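PDB 5AR1: cell division control protein 11, which serves as a septin GTPase-family subunit of the cortical filaments that form a collar at the yeast mother-bud neck before cytokinesis. Local coordinates for residues Tyr119-Leu123 with Leu292-Arg297; Tyr205-Phe209 with Leu225-Phe231. One frame throughout, in Å; residues are numbered along the deposited sequence.

Both contacts belong to the septin GTPase domain, but they join different parts. Interaction 1 packs helix 109-125 against helix 292-300, the last of the modelled chain, near the domain rim, its centre about 19 Å from that of the chain. Interaction 2 lies deeper, its centre about 10 Å from the same point, and ties the 205-209 loop to the end of helix 218-228 and the turn after it. No element is common to the two pairs, although helix 274-290 borders both. Tyrosines dominate interaction 1, with a carboxylate-hydroxyl bond at its margin; in interaction 2 an arginine grips backbone carbonyls beside the buried Phe207, packed among leucines and Phe231. Their nearest atoms are about 7 Å apart.

Interaction 1 (Tyr119-Leu123 with Leu292-Arg297); sequences YDEIL and LYERYR
Tyr119 of helix 109-125 meets Tyr293 and Tyr296 of helix 292-300, a helix-helix packing in the septin GTPase domain; the axes of segments 119-123 and 292-297 cross at -74° and approach to 10.7 Å. At that spacing the long, flat tyrosine side chains suit the interface, since they span the gap. The side chains of Tyr119 and Tyr293 run past each other in opposite directions and meet at their ring edges, CD1 of Tyr119 lying 3.6 Å from CD1 of Tyr293. The ring of Tyr296 lies obliquely to that of Tyr119, the planes 52° apart, and its CD2 rests 3.6 Å from Tyr119 CB. Tyr293, with CG anti to the backbone N, carries its hydroxyl to helix 109-125, where OH sits 3.5 Å from CG1 of Ile122 and 3.7 Å from CB of Leu123. These aliphatic groups pack round the phenol end, and the guanidinium of Arg139 makes a cation-pi contact with the Tyr293 ring. Toward the solvent margin, where a charged residue is easily tolerated, Asp120 and Tyr296 cross at about a right angle. The Tyr296 hydroxyl donates to OD1 of Asp120 at 2.7 Å, reaching that oxygen from above the carboxylate plane, 45° out of it.

Interaction 2 (Tyr205-Phe209 with Leu225-Phe231); sequences YNFPF and LRTLLPF
The backbone carbonyl oxygen of Asn206 is gripped by two nitrogens of Arg226. NE donates to Asn206 O at 2.7 Å with an N-H...O angle of 160°, and the carbonyl lies near the guanidinium plane; NH2 adds a weak second bond to the same oxygen. NH2 also reaches Phe207 O at 3.2 Å, again weakly, and Asn222 ND2 is a further donor to that oxygen. Arginine suits this place because its chain, extended from CG to NE, spans the distance from the helix end and offers several N-H groups to the carbonyls of two successive loop residues. The Asn206 amide crosses the arginine chain, OD1 lying 3.4 Å from Arg226 CG, while the Phe209 ring presents an edge to NH2.

Below this polar layer Phe207 fills the apolar centre. Its CG is anti to the carbonyl carbon (chi1 -61°), which carries the ring in among the side chains of 225-231. Leu225 CD1 covers one face in a CH-pi contact, 4.0 Å from the ring centroid. Leu229 CD2 abuts the edge, 3.6 Å from Phe207 CE2. Phe231 comes from the opposite direction, and the two rings meet rim to rim with planes 56° apart. The Phe231 ring itself has Leu229 CD1 over its centre. His280 of helix 274-290 packs edge-to-face with Phe207, and Phe231 continues onto strand 171-175, its side chain about 8 Å from that of Ser178, which probably contributes to the GTP site as in related septins. The contact thus joins a loop and a helix end to the edge strand of the P-loop GTPase sheet in the septin domain.

Interaction 1 (Tyr119-Leu123 with Leu292-Arg297)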
loop_
_atom_site.group_PDB
_atom_site.type_symbol
_atom_site.label_atom_id
_atom_site.label_comp_id
_atom_site.label_asym_id
_atom_site.label_seq_id
_atom_site.Cartn_x
_atom_site.Cartn_y
_atom_site.Cartn_z
ATOM N N TYR A 119 -13.131 11.324 -0.628
ATOM C CA TYR A 119 -12.759 12.299 -1.651
ATOM C C TYR A 119 -13.977 13.147 -1.999
ATOM O O TYR A 119 -13.812 14.282 -2.438
ATOM C CB TYR A 119 -12.216 11.623 -2.922
ATOM C CG TYR A 119 -10.820 11.045 -2.828
ATOM C CD1 TYR A 119 -9.698 11.841 -3.036
ATOM C CD2 TYR A 119 -10.619 9.681 -2.643
ATOM C CE1 TYR A 119 -8.411 11.302 -3.002
ATOM C CE2 TYR A 119 -9.340 9.134 -2.588
ATOM C CZ TYR A 119 -8.239 9.947 -2.782
ATOM O OH TYR A 119 -6.983 9.404 -2.730
ATOM N N ASP A 120 -15.196 12.604 -1.806
ATOM C CA ASP A 120 -16.450 13.333 -2.049
ATOM C C ASP A 120 -16.697 14.405 -0.988
ATOM O O ASP A 120 -17.055 15.524 -1.350
ATOM C CB ASP A 120 -17.662 12.382 -2.153
ATOM C CG ASP A 120 -17.870 11.744 -3.521
ATOM O OD1 ASP A 120 -17.628 12.430 -4.546
ATOM O OD2 ASP A 120 -18.304 10.569 -3.570
ATOM N N GLU A 121 -16.470 14.077 0.309
ATOM C CA GLU A 121 -16.680 15.008 1.418
ATOM C C GLU A 121 -15.627 16.145 1.490
ATOM O O GLU A 121 -15.910 17.170 2.118
ATOM C CB GLU A 121 -16.866 14.306 2.784
ATOM C CG GLU A 121 -15.749 13.404 3.282
ATOM C CD GLU A 121 -15.963 12.805 4.666
ATOM O OE1 GLU A 121 -17.131 12.550 5.041
ATOM O OE2 GLU A 121 -14.951 12.570 5.368
ATOM N N ILE A 122 -14.457 16.008 0.830
ATOM C CA ILE A 122 -13.475 17.108 0.779
ATOM C C ILE A 122 -13.974 18.090 -0.283
ATOM O O ILE A 122 -14.238 19.250 0.034
ATOM C CB ILE A 122 -11.968 16.684 0.606
ATOM C CG1 ILE A 122 -11.103 17.759 -0.099
ATOM C CG2 ILE A 122 -11.826 15.373 -0.090
ATOM C CD1 ILE A 122 -10.446 18.762 0.803
ATOM N N LEU A 123 -14.189 17.578 -1.518
ATOM C CA LEU A 123 -14.710 18.288 -2.686
ATOM C C LEU A 123 -16.013 19.011 -2.338
ATOM O O LEU A 123 -16.287 20.080 -2.888
ATOM C CB LEU A 123 -14.886 17.274 -3.836
ATOM C CG LEU A 123 -15.667 17.652 -5.105
ATOM C CD1 LEU A 123 -15.072 18.879 -5.813
ATOM C CD2 LEU A 123 -15.708 16.474 -6.061
ATOM N N LEU A 292 -3.768 12.491 -7.035
ATOM C CA LEU A 292 -4.837 11.477 -6.911
ATOM C C LEU A 292 -6.269 12.018 -6.635
ATOM O O LEU A 292 -7.248 11.372 -7.023
ATOM C CB LEU A 292 -4.442 10.471 -5.833
ATOM C CG LEU A 292 -4.285 9.031 -6.231
ATOM C CD1 LEU A 292 -3.615 8.904 -7.551
ATOM C CD2 LEU A 292 -3.561 8.270 -5.157
ATOM N N TYR A 293 -6.372 13.163 -5.928
ATOM C CA TYR A 293 -7.626 13.843 -5.622
ATOM C C TYR A 293 -7.907 14.797 -6.772
ATOM O O TYR A 293 -9.066 15.043 -7.105
ATOM C CB TYR A 293 -7.537 14.595 -4.278
ATOM C CG TYR A 293 -8.594 15.665 -4.063
ATOM C CD1 TYR A 293 -9.916 15.326 -3.785
ATOM C CD2 TYR A 293 -8.264 17.016 -4.110
ATOM C CE1 TYR A 293 -10.888 16.305 -3.579
ATOM C CE2 TYR A 293 -9.225 18.004 -3.905
ATOM C CZ TYR A 293 -10.539 17.645 -3.643
ATOM O OH TYR A 293 -11.479 18.628 -3.423
ATOM N N GLU A 294 -6.836 15.317 -7.387
ATOM C CA GLU A 294 -6.905 16.236 -8.518
ATOM C C GLU A 294 -7.569 15.593 -9.747
ATOM O O GLU A 294 -8.340 16.250 -10.443
ATOM C CB GLU A 294 -5.495 16.764 -8.832
ATOM C CG GLU A 294 -5.380 18.281 -8.821
ATOM C CD GLU A 294 -6.249 19.042 -7.833
ATOM O OE1 GLU A 294 -6.011 18.929 -6.607
ATOM O OE2 GLU A 294 -7.170 19.756 -8.290
ATOM N N ARG A 295 -7.285 14.295 -9.980
ATOM C CA ARG A 295 -7.834 13.493 -11.074
ATOM C C ARG A 295 -9.308 13.212 -10.811
ATOM O O ARG A 295 -10.100 13.185 -11.754
ATOM C CB ARG A 295 -7.057 12.169 -11.208
ATOM C CG ARG A 295 -7.288 11.454 -12.539
ATOM C CD ARG A 295 -6.545 10.138 -12.652
ATOM N NE ARG A 295 -5.092 10.323 -12.621
ATOM C CZ ARG A 295 -4.280 9.755 -11.734
ATOM N NH1 ARG A 295 -4.764 8.932 -10.811
ATOM N NH2 ARG A 295 -2.975 9.989 -11.776
ATOM N N TYR A 296 -9.666 12.985 -9.530
ATOM C CA TYR A 296 -11.042 12.711 -9.113
ATOM C C TYR A 296 -11.891 13.979 -9.154
ATOM O O TYR A 296 -13.076 13.899 -9.466
ATOM C CB TYR A 296 -11.084 12.052 -7.720
ATOM C CG TYR A 296 -12.476 11.661 -7.262
ATOM C CD1 TYR A 296 -13.125 10.555 -7.802
ATOM C CD2 TYR A 296 -13.138 12.392 -6.282
ATOM C CE1 TYR A 296 -14.399 10.185 -7.378
ATOM C CE2 TYR A 296 -14.409 12.024 -5.840
ATOM C CZ TYR A 296 -15.034 10.917 -6.389
ATOM O OH TYR A 296 -16.297 10.565 -5.974
ATOM N N ARG A 297 -11.280 15.138 -8.836
ATOM C CA ARG A 297 -11.912 16.459 -8.843
ATOM C C ARG A 297 -12.230 16.850 -10.283
ATOM O O ARG A 297 -13.335 17.313 -10.558
ATOM C CB ARG A 297 -10.967 17.499 -8.220
ATOM C CG ARG A 297 -11.660 18.628 -7.482
ATOM C CD ARG A 297 -10.827 19.892 -7.519
ATOM N NE ARG A 297 -11.192 20.739 -8.658
ATOM C CZ ARG A 297 -10.538 20.776 -9.816
ATOM N NH1 ARG A 297 -9.459 20.025 -10.006
ATOM N NH2 ARG A 297 -10.952 21.574 -10.794
#

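Interaction 2 (Tyr205-Phe209 with Leu225-Phe231)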
loop_
_atom_site.group_PDB
_atom_site.type_symbol
_atom_site.label_atom_id
_atom_site.label_comp_id
_atom_site.label_asym_id
_atom_site.label_seq_id
_atom_site.Cartn_x
_atom_site.Cartn_y
_atom_site.Cartn_z
ATOM N N TYR A 205 1.783 2.328 -6.358
ATOM C CA TYR A 205 2.617 3.474 -5.939
ATOM C C TYR A 205 4.013 2.972 -6.036
ATOM O O TYR A 205 4.390 2.085 -5.265
ATOM C CB TYR A 205 2.337 3.913 -4.492
ATOM C CG TYR A 205 3.105 5.142 -4.042
ATOM C CD1 TYR A 205 2.623 6.420 -4.294
ATOM C CD2 TYR A 205 4.310 5.027 -3.351
ATOM C CE1 TYR A 205 3.307 7.553 -3.867
ATOM C CE2 TYR A 205 5.011 6.157 -2.921
ATOM C CZ TYR A 205 4.491 7.420 -3.162
ATOM O OH TYR A 205 5.159 8.553 -2.758
ATOM N N ASN A 206 4.768 3.462 -7.015
ATOM C CA ASN A 206 6.116 2.941 -7.196
ATOM C C ASN A 206 7.222 3.903 -6.704
ATOM O O ASN A 206 8.268 4.040 -7.335
ATOM C CB ASN A 206 6.310 2.518 -8.638
ATOM C CG ASN A 206 7.551 1.721 -8.827
ATOM O OD1 ASN A 206 7.911 0.890 -7.985
ATOM N ND2 ASN A 206 8.285 2.049 -9.876
ATOM N N PHE A 207 6.998 4.536 -5.550
ATOM C CA PHE A 207 7.945 5.451 -4.915
ATOM C C PHE A 207 8.436 6.579 -5.874
ATOM O O PHE A 207 9.649 6.732 -6.094
ATOM C CB PHE A 207 9.092 4.653 -4.264
ATOM C CG PHE A 207 8.551 3.735 -3.198
ATOM C CD1 PHE A 207 8.248 4.218 -1.931
ATOM C CD2 PHE A 207 8.233 2.418 -3.491
ATOM C CE1 PHE A 207 7.681 3.389 -0.967
ATOM C CE2 PHE A 207 7.672 1.587 -2.522
ATOM C CZ PHE A 207 7.412 2.074 -1.265
ATOM N N PRO A 208 7.480 7.362 -6.455
ATOM C CA PRO A 208 7.864 8.482 -7.338
ATOM C C PRO A 208 8.658 9.517 -6.560
ATOM O O PRO A 208 8.327 9.790 -5.405
ATOM C CB PRO A 208 6.516 9.076 -7.760
ATOM C CG PRO A 208 5.504 8.024 -7.465
ATOM C CD PRO A 208 6.019 7.314 -6.275
ATOM N N PHE A 209 9.710 10.073 -7.168
ATOM C CA PHE A 209 10.602 11.011 -6.482
ATOM C C PHE A 209 10.749 12.349 -7.205
ATOM O O PHE A 209 10.584 12.407 -8.430
ATOM C CB PHE A 209 11.976 10.353 -6.255
ATOM C CG PHE A 209 12.760 10.108 -7.527
ATOM C CD1 PHE A 209 12.537 8.974 -8.295
ATOM C CD2 PHE A 209 13.704 11.029 -7.967
ATOM C CE1 PHE A 209 13.234 8.770 -9.486
ATOM C CE2 PHE A 209 14.402 10.819 -9.157
ATOM C CZ PHE A 209 14.167 9.687 -9.905
ATOM N N LEU A 225 14.420 0.597 -2.136
ATOM C CA LEU A 225 13.103 0.347 -1.558
ATOM C C LEU A 225 12.252 -0.372 -2.576
ATOM O O LEU A 225 11.671 -1.403 -2.249
ATOM C CB LEU A 225 12.378 1.641 -1.123
ATOM C CG LEU A 225 11.940 1.799 0.342
ATOM C CD1 LEU A 225 10.925 2.870 0.465
ATOM C CD2 LEU A 225 11.362 0.537 0.922
ATOM N N ARG A 226 12.219 0.158 -3.828
ATOM C CA ARG A 226 11.442 -0.336 -4.973
ATOM C C ARG A 226 11.761 -1.796 -5.225
ATOM O O ARG A 226 10.896 -2.556 -5.643
ATOM C CB ARG A 226 11.802 0.467 -6.214
ATOM C CG ARG A 226 10.922 1.648 -6.490
ATOM C CD ARG A 226 11.438 2.291 -7.757
ATOM N NE ARG A 226 10.816 3.589 -8.007
ATOM C CZ ARG A 226 11.325 4.533 -8.793
ATOM N NH1 ARG A 226 12.496 4.348 -9.390
ATOM N NH2 ARG A 226 10.673 5.673 -8.977
ATOM N N THR A 227 13.001 -2.177 -4.947
ATOM C CA THR A 227 13.543 -3.518 -5.064
ATOM C C THR A 227 12.873 -4.496 -4.102
ATOM O O THR A 227 12.714 -5.673 -4.438
ATOM C CB THR A 227 15.042 -3.379 -4.847
ATOM O OG1 THR A 227 15.638 -3.232 -6.115
ATOM C CG2 THR A 227 15.667 -4.483 -4.025
ATOM N N LEU A 228 12.493 -4.011 -2.908
ATOM C CA LEU A 228 11.884 -4.821 -1.855
ATOM C C LEU A 228 10.441 -5.219 -2.160
ATOM O O LEU A 228 9.928 -6.190 -1.594
ATOM C CB LEU A 228 12.017 -4.113 -0.495
ATOM C CG LEU A 228 13.452 -3.723 -0.076
ATOM C CD1 LEU A 228 13.443 -2.828 1.146
ATOM C CD2 LEU A 228 14.310 -4.935 0.162
ATOM N N LEU A 229 9.812 -4.491 -3.094
ATOM C CA LEU A 229 8.441 -4.697 -3.563
ATOM C C LEU A 229 8.269 -6.024 -4.288
ATOM O O LEU A 229 9.130 -6.354 -5.127
ATOM C CB LEU A 229 8.062 -3.561 -4.526
ATOM C CG LEU A 229 6.940 -2.629 -4.162
ATOM C CD1 LEU A 229 6.696 -2.556 -2.664
ATOM C CD2 LEU A 229 7.207 -1.274 -4.730
ATOM N N PRO A 230 7.142 -6.760 -4.053
ATOM C CA PRO A 230 6.069 -6.519 -3.070
ATOM C C PRO A 230 6.589 -6.764 -1.654
ATOM O O PRO A 230 7.213 -7.797 -1.409
ATOM C CB PRO A 230 4.991 -7.555 -3.452
ATOM C CG PRO A 230 5.403 -8.110 -4.764
ATOM C CD PRO A 230 6.896 -8.027 -4.760
ATOM N N PHE A 231 6.373 -5.806 -0.730
ATOM C CA PHE A 231 6.875 -5.917 0.635
ATOM C C PHE A 231 6.455 -7.188 1.372
ATOM O O PHE A 231 5.272 -7.430 1.528
ATOM C CB PHE A 231 6.505 -4.675 1.459
ATOM C CG PHE A 231 7.107 -3.366 0.997
ATOM C CD1 PHE A 231 8.418 -3.310 0.523
ATOM C CD2 PHE A 231 6.394 -2.173 1.116
ATOM C CE1 PHE A 231 8.978 -2.097 0.122
ATOM C CE2 PHE A 231 6.957 -0.957 0.712
ATOM C CZ PHE A 231 8.242 -0.929 0.214
#